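Local coordinates for hemolysin-related protein (PDB 6MLT) that is a secreted matrix protein of Vibrio cholerae biofilms, thought to help the biofilm adhere and probably binding carbohydrate through a lectin domain, at residues R353-Y359 against T395-I401. Residues are numbered along the deposited sequence; the frame is centred on the assembly and turned at random.
Sequences RAIDVTY and TTVRYDI
R398 meets D356 side-on across a non-hydrogen-bonded pair: NE donates to OD1 of D356, almost straight at 175°, while NH2 of R398 takes the syn lone pair of OD2 at 3.0 Å. The salt bridge is therefore bidentate, though not flat, since carboxylate and guanidinium planes stand 31° apart. From CB the R398 chain runs along the strand and outward until the bend at chi3 turns NE across to the D356 carboxylate, with one guanidinium face over CB of A354. On this same face of the sheet the hydroxyls of T358 and T396 hydrogen-bond, OG1 to OG1 at 2.9 Å.

Paired N-H...O bonds at I355–Y399, V357–V397 and Y359–T395 establish the antiparallel register of an inner and an outermost strand in one four-stranded sheet of the beta-prism lectin domain. On the other face, CB of T395 makes a CH-pi contact over the Y359 ring, 4.1 Å from its centroid; chi1 of 58° lays the ring across the neighbouring strand, over T395. CD1 of I355 meets CD1 of I401 at 3.8 Å and the edge of the Y399 ring. Where the pairing ends, I401 N reaches R353 O from above the carbonyl plane, and the bent R353 chain sets one guanidinium face over CB and CG2 of I401, with NH1 hydrogen-bonded to S405 O. R353 and A354 both face T376 in a classic bulge. K388 NZ also bonds T396 OG1. V357, V397 and Y399 pack on Y300, and I355 and V357 on F431, both from another sheet of the prism.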
loop_
_atom_site.group_PDB
_atom_site.type_symbol
_atom_site.label_atom_id
_atom_site.label_comp_id
_atom_site.label_asym_id
_atom_site.label_seq_id
_atom_site.Cartn_x
_atom_site.Cartn_y
_atom_site.Cartn_z
ATOM N N ARG A 353 21.924 11.157 -22.537
ATOM C CA ARG A 353 22.028 12.608 -22.546
ATOM C C ARG A 353 22.152 13.198 -23.941
ATOM O O ARG A 353 21.949 14.404 -24.101
ATOM C CB ARG A 353 23.230 13.070 -21.706
ATOM C CG ARG A 353 23.204 12.596 -20.254
ATOM C CD ARG A 353 21.857 12.850 -19.582
ATOM N NE ARG A 353 21.355 14.201 -19.815
ATOM C CZ ARG A 353 20.098 14.578 -19.598
ATOM N NH1 ARG A 353 19.208 13.703 -19.145
ATOM N NH2 ARG A 353 19.724 15.831 -19.837
ATOM N N ALA A 354 22.460 12.388 -24.948
ATOM C CA ALA A 354 22.539 12.866 -26.319
ATOM C C ALA A 354 22.484 11.663 -27.243
ATOM O O ALA A 354 22.831 10.546 -26.849
ATOM C CB ALA A 354 23.818 13.673 -26.571
ATOM N N ILE A 355 22.025 11.901 -28.468
ATOM C CA ILE A 355 22.014 10.890 -29.516
ATOM C C ILE A 355 22.554 11.527 -30.784
ATOM O O ILE A 355 22.110 12.612 -31.172
ATOM C CB ILE A 355 20.607 10.326 -29.780
ATOM C CG1 ILE A 355 19.890 9.990 -28.474
ATOM C CG2 ILE A 355 20.702 9.098 -30.665
ATOM C CD1 ILE A 355 18.868 11.011 -28.078
ATOM N N ASP A 356 23.515 10.860 -31.418
ATOM C CA ASP A 356 23.965 11.197 -32.760
ATOM C C ASP A 356 23.298 10.236 -33.738
ATOM O O ASP A 356 23.428 9.014 -33.599
ATOM C CB ASP A 356 25.488 11.102 -32.867
ATOM C CG ASP A 356 26.199 12.096 -31.967
ATOM O OD1 ASP A 356 25.952 13.310 -32.107
ATOM O OD2 ASP A 356 26.995 11.665 -31.108
ATOM N N VAL A 357 22.581 10.787 -34.714
ATOM C CA VAL A 357 21.858 10.002 -35.709
ATOM C C VAL A 357 22.526 10.209 -37.057
ATOM O O VAL A 357 22.696 11.351 -37.502
ATOM C CB VAL A 357 20.375 10.399 -35.781
ATOM C CG1 VAL A 357 19.639 9.543 -36.820
ATOM C CG2 VAL A 357 19.731 10.264 -34.426
ATOM N N THR A 358 22.895 9.107 -37.702
ATOM C CA THR A 358 23.432 9.114 -39.056
ATOM C C THR A 358 22.384 8.507 -39.973
ATOM O O THR A 358 21.971 7.357 -39.773
ATOM C CB THR A 358 24.744 8.334 -39.135
ATOM O OG1 THR A 358 25.708 8.928 -38.261
ATOM C CG2 THR A 358 25.297 8.342 -40.562
ATOM N N TYR A 359 21.937 9.280 -40.956
ATOM C CA TYR A 359 20.937 8.821 -41.906
ATOM C C TYR A 359 21.387 9.158 -43.319
ATOM O O TYR A 359 22.091 10.148 -43.550
ATOM C CB TYR A 359 19.553 9.441 -41.619
ATOM C CG TYR A 359 19.513 10.948 -41.639
ATOM C CD1 TYR A 359 19.794 11.687 -40.494
ATOM C CD2 TYR A 359 19.183 11.633 -42.797
ATOM C CE1 TYR A 359 19.752 13.072 -40.510
ATOM C CE2 TYR A 359 19.142 13.019 -42.823
ATOM C CZ TYR A 359 19.425 13.729 -41.677
ATOM O OH TYR A 359 19.380 15.100 -41.704
ATOM N N THR A 395 24.250 11.932 -43.588
ATOM C CA THR A 395 24.252 13.120 -42.755
ATOM C C THR A 395 24.263 12.660 -41.307
ATOM O O THR A 395 23.582 11.693 -40.963
ATOM C CB THR A 395 22.992 13.971 -43.014
ATOM O OG1 THR A 395 22.919 14.309 -44.397
ATOM C CG2 THR A 395 22.999 15.238 -42.170
ATOM N N THR A 396 25.023 13.347 -40.460
ATOM C CA THR A 396 25.023 13.069 -39.029
ATOM C C THR A 396 24.559 14.313 -38.288
ATOM O O THR A 396 25.011 15.422 -38.591
ATOM C CB THR A 396 26.410 12.632 -38.539
ATOM O OG1 THR A 396 26.790 11.420 -39.200
ATOM C CG2 THR A 396 26.405 12.395 -37.028
ATOM N N VAL A 397 23.655 14.122 -37.326
ATOM C CA VAL A 397 23.091 15.207 -36.530
ATOM C C VAL A 397 23.040 14.759 -35.077
ATOM O O VAL A 397 22.865 13.574 -34.780
ATOM C CB VAL A 397 21.678 15.612 -37.016
ATOM C CG1 VAL A 397 21.065 16.679 -36.104
ATOM C CG2 VAL A 397 21.737 16.121 -38.441
ATOM N N ARG A 398 23.186 15.715 -34.166
ATOM C CA ARG A 398 23.086 15.439 -32.740
ATOM C C ARG A 398 21.833 16.076 -32.161
ATOM O O ARG A 398 21.509 17.227 -32.465
ATOM C CB ARG A 398 24.298 15.954 -31.965
ATOM C CG ARG A 398 24.073 15.841 -30.449
ATOM C CD ARG A 398 25.317 16.044 -29.643
ATOM N NE ARG A 398 26.235 14.918 -29.751
ATOM C CZ ARG A 398 27.186 14.652 -28.865
ATOM N NH1 ARG A 398 27.334 15.419 -27.791
ATOM N NH2 ARG A 398 27.982 13.611 -29.043
ATOM N N TYR A 399 21.143 15.318 -31.317
ATOM C CA TYR A 399 20.075 15.841 -30.477
ATOM C C TYR A 399 20.517 15.714 -29.028
ATOM O O TYR A 399 20.860 14.616 -28.576
ATOM C CB TYR A 399 18.758 15.102 -30.708
ATOM C CG TYR A 399 17.661 15.581 -29.787
ATOM C CD1 TYR A 399 17.127 16.853 -29.927
ATOM C CD2 TYR A 399 17.167 14.770 -28.775
ATOM C CE1 TYR A 399 16.122 17.311 -29.083
ATOM C CE2 TYR A 399 16.162 15.214 -27.927
ATOM C CZ TYR A 399 15.646 16.487 -28.088
ATOM O OH TYR A 399 14.652 16.947 -27.255
ATOM N N ASP A 400 20.537 16.837 -28.315
ATOM C CA ASP A 400 20.837 16.849 -26.890
ATOM C C ASP A 400 19.538 16.749 -26.103
ATOM O O ASP A 400 18.580 17.479 -26.381
ATOM C CB ASP A 400 21.591 18.121 -26.500
ATOM C CG ASP A 400 22.983 18.184 -27.098
ATOM O OD1 ASP A 400 23.747 17.212 -26.935
ATOM O OD2 ASP A 400 23.309 19.205 -27.739
ATOM N N ILE A 401 19.502 15.839 -25.135
ATOM C CA ILE A 401 18.386 15.775 -24.197
ATOM C C ILE A 401 18.440 17.051 -23.364
ATOM O O ILE A 401 19.483 17.339 -22.760
ATOM C CB ILE A 401 18.450 14.522 -23.311
ATOM C CG1 ILE A 401 18.590 13.263 -24.173
ATOM C CG2 ILE A 401 17.207 14.432 -22.422
ATOM C CD1 ILE A 401 17.469 13.065 -25.180
HETATM O O HOH W 1 21.733 12.064 -45.795
#